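Local coordinates for beta-ketoacyl-[acyl-carrier-protein] synthase FabY (Pseudomonas aeruginosa, PDB 4CW4) that catalyses the condensation of acetyl-CoA with malonyl-acyl carrier protein to give acetoacetyl-ACP, the primer of bacterial fatty acid synthesis, at residues T283-K295 with G476-I488. Residues are numbered along the deposited sequence; the frame is centred on the assembly and turned at random. Where two conformers were deposited one is given.
Sequences TGACATFLYNLQK and GHSLATASADQLI
In the thiolase-fold active site of FabY, C286 and H477 meet at the buried starts of two helices, one from each half of the fold. C286, the probable nucleophile, precedes helix 288-301; H477, a predicted catalytic histidine, precedes helix 482-496, and H439, also predicted to be catalytic, would complete the Cys-His-His set of the family. In the conformer given, SG of C286 lies 3.2 Å from CE1 of H477, oblique to the imidazole ring, while CD2 of L479 touches the same sulfur at 3.6 Å. L479 N donates to H477 ND1 (3.1 Å), tilted out of the ring plane. Beyond the catalytic pair, the axes of segments 288-295 and 482-488 approach to 8.0 Å at 72°. F289, its CG anti to the backbone N (chi1 166°), reaches across to the second helix: CB of A484 sits over one ring face, 3.7 Å from the centroid in a CH-pi contact, and CD2 of L487 meets the ring edge. A weak backbone bond runs from F289 N to A480 O. Between the two helix starts a water lies within hydrogen-bonding distance of C286 O and A480 O and accepts from S483 N, its oxygen 2.9 Å from that nitrogen.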
ATOM      1  N   THR A 283       0.771  -1.206   4.105  1.00  9.19           N
ATOM      2  CA  THR A 283       1.822  -0.237   4.401  1.00  9.84           C
ATOM      3  C   THR A 283       1.579   0.565   5.679  1.00 10.30           C
ATOM      4  O   THR A 283       0.443   0.831   6.087  1.00 11.17           O
ATOM      5  CB  THR A 283       2.056   0.722   3.219  1.00 10.27           C
ATOM      6  OG1 THR A 283       0.822   1.320   2.819  1.00 10.50           O
ATOM      7  CG2 THR A 283       2.623  -0.015   2.050  1.00 10.46           C
ATOM      8  N   GLY A 284       2.700   0.905   6.298  1.00 10.93           N
ATOM      9  CA  GLY A 284       2.773   1.691   7.509  1.00 10.63           C
ATOM     10  C   GLY A 284       4.131   2.367   7.556  1.00 11.63           C
ATOM     11  O   GLY A 284       4.836   2.294   8.558  1.00 11.73           O
ATOM     12  N   ALA A 285       4.522   2.958   6.434  1.00 11.96           N
ATOM     13  CA  ALA A 285       5.817   3.607   6.328  1.00 12.80           C
ATOM     14  C   ALA A 285       6.943   2.648   6.761  1.00 12.42           C
ATOM     15  O   ALA A 285       6.966   1.488   6.337  1.00 11.36           O
ATOM     16  CB  ALA A 285       5.823   4.927   7.109  1.00 15.00           C
ATOM     17  N   CYS A 286       7.860   3.110   7.578  0.59 13.23           N
ATOM     18  CA  CYS A 286       9.011   2.294   7.831  0.59 12.58           C
ATOM     19  C   CYS A 286       8.760   1.175   8.892  0.59 13.23           C
ATOM     20  O   CYS A 286       9.691   0.428   9.230  0.59 14.64           O
ATOM     21  CB  CYS A 286      10.206   3.227   8.083  0.59  9.28           C
ATOM     22  SG  CYS A 286      10.853   4.006   6.515  0.59 13.22           S
ATOM     23  N   ALA A 287       7.491   1.006   9.322  1.00 12.07           N
ATOM     24  CA  ALA A 287       7.035  -0.142  10.126  1.00 11.95           C
ATOM     25  C   ALA A 287       6.263  -1.178   9.324  1.00 10.28           C
ATOM     26  O   ALA A 287       5.694  -2.108   9.871  1.00 11.92           O
ATOM     27  CB  ALA A 287       6.211   0.336  11.281  1.00 13.59           C
ATOM     28  N   THR A 288       6.269  -1.030   8.004  1.00  9.72           N
ATOM     29  CA  THR A 288       5.430  -1.832   7.120  1.00  9.36           C
ATOM     30  C   THR A 288       5.511  -3.351   7.330  1.00  9.47           C
ATOM     31  O   THR A 288       4.472  -4.018   7.353  1.00  9.98           O
ATOM     32  CB  THR A 288       5.729  -1.450   5.646  1.00 10.05           C
ATOM     33  OG1 THR A 288       5.106  -0.199   5.348  1.00 10.56           O
ATOM     34  CG2 THR A 288       5.242  -2.492   4.656  1.00  9.90           C
ATOM     35  N   PHE A 289       6.704  -3.925   7.471  1.00  9.73           N
ATOM     36  CA  PHE A 289       6.729  -5.375   7.573  1.00  9.71           C
ATOM     37  C   PHE A 289       5.927  -5.870   8.769  1.00  9.73           C
ATOM     38  O   PHE A 289       5.252  -6.878   8.669  1.00  9.80           O
ATOM     39  CB  PHE A 289       8.155  -5.933   7.598  1.00  9.31           C
ATOM     40  CG  PHE A 289       8.212  -7.363   8.039  1.00 10.70           C
ATOM     41  CD1 PHE A 289       7.902  -8.384   7.162  1.00 10.98           C
ATOM     42  CD2 PHE A 289       8.532  -7.681   9.340  1.00 10.11           C
ATOM     43  CE1 PHE A 289       7.941  -9.682   7.562  1.00 11.15           C
ATOM     44  CE2 PHE A 289       8.566  -8.998   9.748  1.00 10.50           C
ATOM     45  CZ  PHE A 289       8.266  -9.998   8.860  1.00 10.49           C
ATOM     46  N   LEU A 290       5.997  -5.161   9.890  1.00  9.80           N
ATOM     47  CA  LEU A 290       5.233  -5.554  11.057  1.00 10.38           C
ATOM     48  C   LEU A 290       3.730  -5.424  10.807  1.00 10.29           C
ATOM     49  O   LEU A 290       2.959  -6.184  11.364  1.00 11.54           O
ATOM     50  CB  LEU A 290       5.673  -4.767  12.302  1.00 11.53           C
ATOM     51  CG  LEU A 290       7.070  -5.097  12.859  1.00 11.52           C
ATOM     52  CD1 LEU A 290       7.348  -4.293  14.125  1.00 12.57           C
ATOM     53  CD2 LEU A 290       7.187  -6.577  13.151  1.00 12.80           C
ATOM     54  N   TYR A 291       3.307  -4.463   9.984  1.00 10.61           N
ATOM     55  CA  TYR A 291       1.906  -4.388   9.610  1.00 10.50           C
ATOM     56  C   TYR A 291       1.456  -5.623   8.810  1.00  9.84           C
ATOM     57  O   TYR A 291       0.387  -6.194   9.064  1.00 11.47           O
ATOM     58  CB  TYR A 291       1.632  -3.110   8.809  1.00  9.86           C
ATOM     59  CG  TYR A 291       1.632  -1.797   9.578  1.00 11.35           C
ATOM     60  CD1 TYR A 291       2.560  -1.509  10.551  1.00 11.85           C
ATOM     61  CD2 TYR A 291       0.701  -0.825   9.290  1.00 10.87           C
ATOM     62  CE1 TYR A 291       2.546  -0.300  11.233  1.00 11.80           C
ATOM     63  CE2 TYR A 291       0.686   0.384   9.956  1.00 11.52           C
ATOM     64  CZ  TYR A 291       1.611   0.637  10.931  1.00 10.73           C
ATOM     65  OH  TYR A 291       1.615   1.834  11.615  1.00 11.78           O
ATOM     66  N   ASN A 292       2.288  -6.065   7.872  1.00 10.05           N
ATOM     67  CA  ASN A 292       2.013  -7.301   7.154  1.00  9.75           C
ATOM     68  C   ASN A 292       2.027  -8.488   8.133  1.00 10.67           C
ATOM     69  O   ASN A 292       1.224  -9.414   8.028  1.00 11.59           O
ATOM     70  CB  ASN A 292       3.055  -7.529   6.045  1.00  9.27           C
ATOM     71  CG  ASN A 292       2.769  -6.740   4.784  1.00 10.74           C
ATOM     72  OD1 ASN A 292       1.619  -6.433   4.461  1.00 10.85           O
ATOM     73  ND2 ASN A 292       3.827  -6.443   4.046  1.00 12.93           N
ATOM     74  N   LEU A 293       2.944  -8.465   9.089  1.00 10.21           N
ATOM     75  CA  LEU A 293       3.080  -9.575  10.034  1.00 10.59           C
ATOM     76  C   LEU A 293       1.855  -9.638  10.960  1.00 10.56           C
ATOM     77  O   LEU A 293       1.402 -10.723  11.299  1.00 10.68           O
ATOM     78  CB  LEU A 293       4.379  -9.466  10.837  1.00 10.08           C
ATOM     79  CG  LEU A 293       4.747 -10.636  11.753  1.00 11.19           C
ATOM     80  CD1 LEU A 293       4.929 -11.893  10.947  1.00 12.91           C
ATOM     81  CD2 LEU A 293       6.020 -10.334  12.538  1.00 10.72           C
ATOM     82  N   GLN A 294       1.290  -8.487  11.320  1.00 10.97           N
ATOM     83  CA  GLN A 294       0.090  -8.484  12.137  1.00 11.10           C
ATOM     84  C   GLN A 294      -1.044  -9.214  11.410  1.00 11.47           C
ATOM     85  O   GLN A 294      -1.781 -10.034  12.000  1.00 11.15           O
ATOM     86  CB  GLN A 294      -0.343  -7.066  12.497  1.00 11.47           C
ATOM     87  CG  GLN A 294      -1.471  -7.056  13.539  1.00 12.28           C
ATOM     88  CD  GLN A 294      -2.018  -5.671  13.797  1.00 14.15           C
ATOM     89  OE1 GLN A 294      -2.649  -5.078  12.916  1.00 15.81           O
ATOM     90  NE2 GLN A 294      -1.760  -5.131  14.992  1.00 13.59           N
ATOM     91  N   LYS A 295      -1.210  -8.892  10.130  1.00 11.91           N
ATOM     92  CA  LYS A 295      -2.196  -9.581   9.321  1.00 12.45           C
ATOM     93  C   LYS A 295      -1.904 -11.085   9.259  1.00 11.58           C
ATOM     94  O   LYS A 295      -2.820 -11.910   9.384  1.00 11.76           O
ATOM     95  CB  LYS A 295      -2.238  -8.946   7.931  1.00 12.89           C
ATOM     96  CG  LYS A 295      -3.240  -9.544   6.962  1.00 13.54           C
ATOM     97  CD  LYS A 295      -4.640  -9.037   7.195  1.00 13.92           C
ATOM     98  CE  LYS A 295      -5.611  -9.815   6.321  1.00 14.28           C
ATOM     99  NZ  LYS A 295      -7.006  -9.353   6.465  1.00 14.82           N
ATOM    100  N   GLY A 476      21.667  -0.568   6.934  1.00  9.70           N
ATOM    101  CA  GLY A 476      20.890   0.619   6.655  1.00 10.47           C
ATOM    102  C   GLY A 476      19.408   0.360   6.805  1.00  9.13           C
ATOM    103  O   GLY A 476      18.992  -0.643   7.398  1.00  9.88           O
ATOM    104  N   HIS A 477      18.623   1.296   6.289  1.00  8.38           N
ATOM    105  CA  HIS A 477      17.185   1.350   6.461  1.00  8.77           C
ATOM    106  C   HIS A 477      16.493   1.009   5.149  1.00  8.14           C
ATOM    107  O   HIS A 477      16.456   1.821   4.230  1.00  8.81           O
ATOM    108  CB  HIS A 477      16.827   2.765   6.893  1.00  9.44           C
ATOM    109  CG  HIS A 477      15.432   2.912   7.389  1.00 10.49           C
ATOM    110  ND1 HIS A 477      14.451   2.000   7.092  1.00 11.27           N
ATOM    111  CD2 HIS A 477      14.855   3.851   8.176  1.00 12.31           C
ATOM    112  CE1 HIS A 477      13.324   2.361   7.687  1.00 13.14           C
ATOM    113  NE2 HIS A 477      13.540   3.482   8.350  1.00 14.34           N
ATOM    114  N   SER A 478      15.951  -0.200   5.061  1.00  7.99           N
ATOM    115  CA  SER A 478      15.321  -0.686   3.826  1.00  9.30           C
ATOM    116  C   SER A 478      13.824  -0.393   3.748  1.00  8.51           C
ATOM    117  O   SER A 478      13.099  -0.998   2.958  1.00  8.92           O
ATOM    118  CB  SER A 478      15.569  -2.185   3.656  1.00  9.57           C
ATOM    119  OG  SER A 478      15.019  -2.876   4.763  1.00  8.87           O
ATOM    120  N   LEU A 479      13.371   0.576   4.532  1.00  8.78           N
ATOM    121  CA  LEU A 479      12.042   1.164   4.355  1.00  9.29           C
ATOM    122  C   LEU A 479      10.983   0.100   4.678  1.00 10.10           C
ATOM    123  O   LEU A 479      10.916  -0.335   5.823  1.00  9.98           O
ATOM    124  CB  LEU A 479      11.887   1.792   2.966  1.00  9.12           C
ATOM    125  CG  LEU A 479      12.914   2.869   2.582  1.00 11.20           C
ATOM    126  CD1 LEU A 479      12.520   3.546   1.284  1.00 11.30           C
ATOM    127  CD2 LEU A 479      13.124   3.912   3.688  1.00 12.94           C
ATOM    128  N   ALA A 480      10.169  -0.331   3.706  1.00  9.99           N
ATOM    129  CA  ALA A 480       9.167  -1.362   4.014  1.00 10.19           C
ATOM    130  C   ALA A 480       9.785  -2.579   4.690  1.00  9.66           C
ATOM    131  O   ALA A 480       9.201  -3.158   5.598  1.00 10.86           O
ATOM    132  CB  ALA A 480       8.399  -1.830   2.773  1.00 12.00           C
ATOM    133  N   THR A 481      10.973  -2.955   4.246  1.00  9.39           N
ATOM    134  CA  THR A 481      11.563  -4.220   4.656  1.00  8.56           C
ATOM    135  C   THR A 481      12.338  -4.093   5.964  1.00  8.51           C
ATOM    136  O   THR A 481      12.861  -5.078   6.471  1.00  9.76           O
ATOM    137  CB  THR A 481      12.485  -4.721   3.526  1.00  9.53           C
ATOM    138  OG1 THR A 481      11.781  -4.587   2.288  1.00  9.76           O
ATOM    139  CG2 THR A 481      12.900  -6.172   3.712  1.00  9.64           C
ATOM    140  N   ALA A 482      12.384  -2.890   6.524  1.00  8.86           N
ATOM    141  CA  ALA A 482      13.257  -2.643   7.666  1.00 10.06           C
ATOM    142  C   ALA A 482      13.018  -3.617   8.828  1.00  9.09           C
ATOM    143  O   ALA A 482      13.950  -4.181   9.385  1.00  9.35           O
ATOM    144  CB  ALA A 482      13.115  -1.232   8.149  1.00 11.45           C
ATOM    145  N   SER A 483      11.767  -3.808   9.219  0.72  9.44           N
ATOM    146  CA  SER A 483      11.491  -4.659  10.361  0.72  9.52           C
ATOM    147  C   SER A 483      11.585  -6.139  10.036  0.72  9.47           C
ATOM    148  O   SER A 483      11.671  -6.939  10.950  0.72 10.58           O
ATOM    149  CB  SER A 483      10.178  -4.280  11.056  0.72 10.04           C
ATOM    150  OG  SER A 483       9.077  -4.229  10.158  0.72 11.48           O
ATOM    151  N   ALA A 484      11.623  -6.502   8.762  1.00  9.04           N
ATOM    152  CA  ALA A 484      11.976  -7.864   8.377  1.00  9.51           C
ATOM    153  C   ALA A 484      13.493  -8.094   8.550  1.00  9.33           C
ATOM    154  O   ALA A 484      13.907  -9.135   9.018  1.00  9.57           O
ATOM    155  CB  ALA A 484      11.552  -8.170   6.937  1.00  9.84           C
ATOM    156  N   ASP A 485      14.317  -7.125   8.171  1.00  8.42           N
ATOM    157  CA  ASP A 485      15.752  -7.210   8.464  1.00  7.90           C
ATOM    158  C   ASP A 485      15.968  -7.437   9.971  1.00  8.96           C
ATOM    159  O   ASP A 485      16.835  -8.208  10.389  1.00  8.86           O
ATOM    160  CB  ASP A 485      16.497  -5.924   8.056  1.00  8.77           C
ATOM    161  CG  ASP A 485      16.558  -5.705   6.551  1.00  8.52           C
ATOM    162  OD1 ASP A 485      16.499  -6.684   5.769  1.00  9.61           O
ATOM    163  OD2 ASP A 485      16.716  -4.521   6.159  1.00  9.75           O
ATOM    164  N   GLN A 486      15.195  -6.724  10.791  1.00  8.76           N
ATOM    165  CA  GLN A 486      15.258  -6.902  12.248  1.00  9.43           C
ATOM    166  C   GLN A 486      14.868  -8.316  12.676  1.00  9.30           C
ATOM    167  O   GLN A 486      15.597  -8.976  13.424  1.00  9.52           O
ATOM    168  CB  GLN A 486      14.377  -5.870  12.972  1.00 10.17           C
ATOM    169  CG  GLN A 486      14.802  -4.419  12.803  1.00 11.18           C
ATOM    170  CD  GLN A 486      13.747  -3.463  13.367  1.00 11.19           C
ATOM    171  OE1 GLN A 486      12.681  -3.273  12.789  1.00 14.84           O
ATOM    172  NE2 GLN A 486      14.033  -2.884  14.493  1.00 11.13           N
ATOM    173  N   LEU A 487      13.700  -8.772  12.237  1.00  8.84           N
ATOM    174  CA  LEU A 487      13.199 -10.092  12.613  1.00  8.94           C
ATOM    175  C   LEU A 487      14.189 -11.180  12.222  1.00  9.37           C
ATOM    176  O   LEU A 487      14.506 -12.051  13.013  1.00  9.45           O
ATOM    177  CB  LEU A 487      11.823 -10.355  11.970  1.00 10.93           C
ATOM    178  CG  LEU A 487      11.263 -11.775  12.227  1.00 13.92           C
ATOM    179  CD1 LEU A 487      11.240 -12.085  13.694  1.00 16.45           C
ATOM    180  CD2 LEU A 487       9.854 -11.971  11.626  1.00 16.46           C
ATOM    181  N   ILE A 488      14.719 -11.109  11.019  0.68 10.38           N
ATOM    182  CA  ILE A 488      15.576 -12.186  10.572  0.68 10.53           C
ATOM    183  C   ILE A 488      16.886 -12.192  11.353  0.68 10.50           C
ATOM    184  O   ILE A 488      17.384 -13.261  11.721  0.68 10.46           O
ATOM    185  CB  ILE A 488      15.744 -12.141   9.054  0.68 12.35           C
ATOM    186  CG1 ILE A 488      14.468 -12.703   8.409  0.68 13.57           C
ATOM    187  CG2 ILE A 488      16.969 -12.930   8.611  0.68 14.36           C
ATOM    188  CD1 ILE A 488      14.435 -12.589   6.942  0.68 13.55           C
TER
HETATM  189  O   HOH W   1       9.523  -2.262   8.228  1.00 12.32           O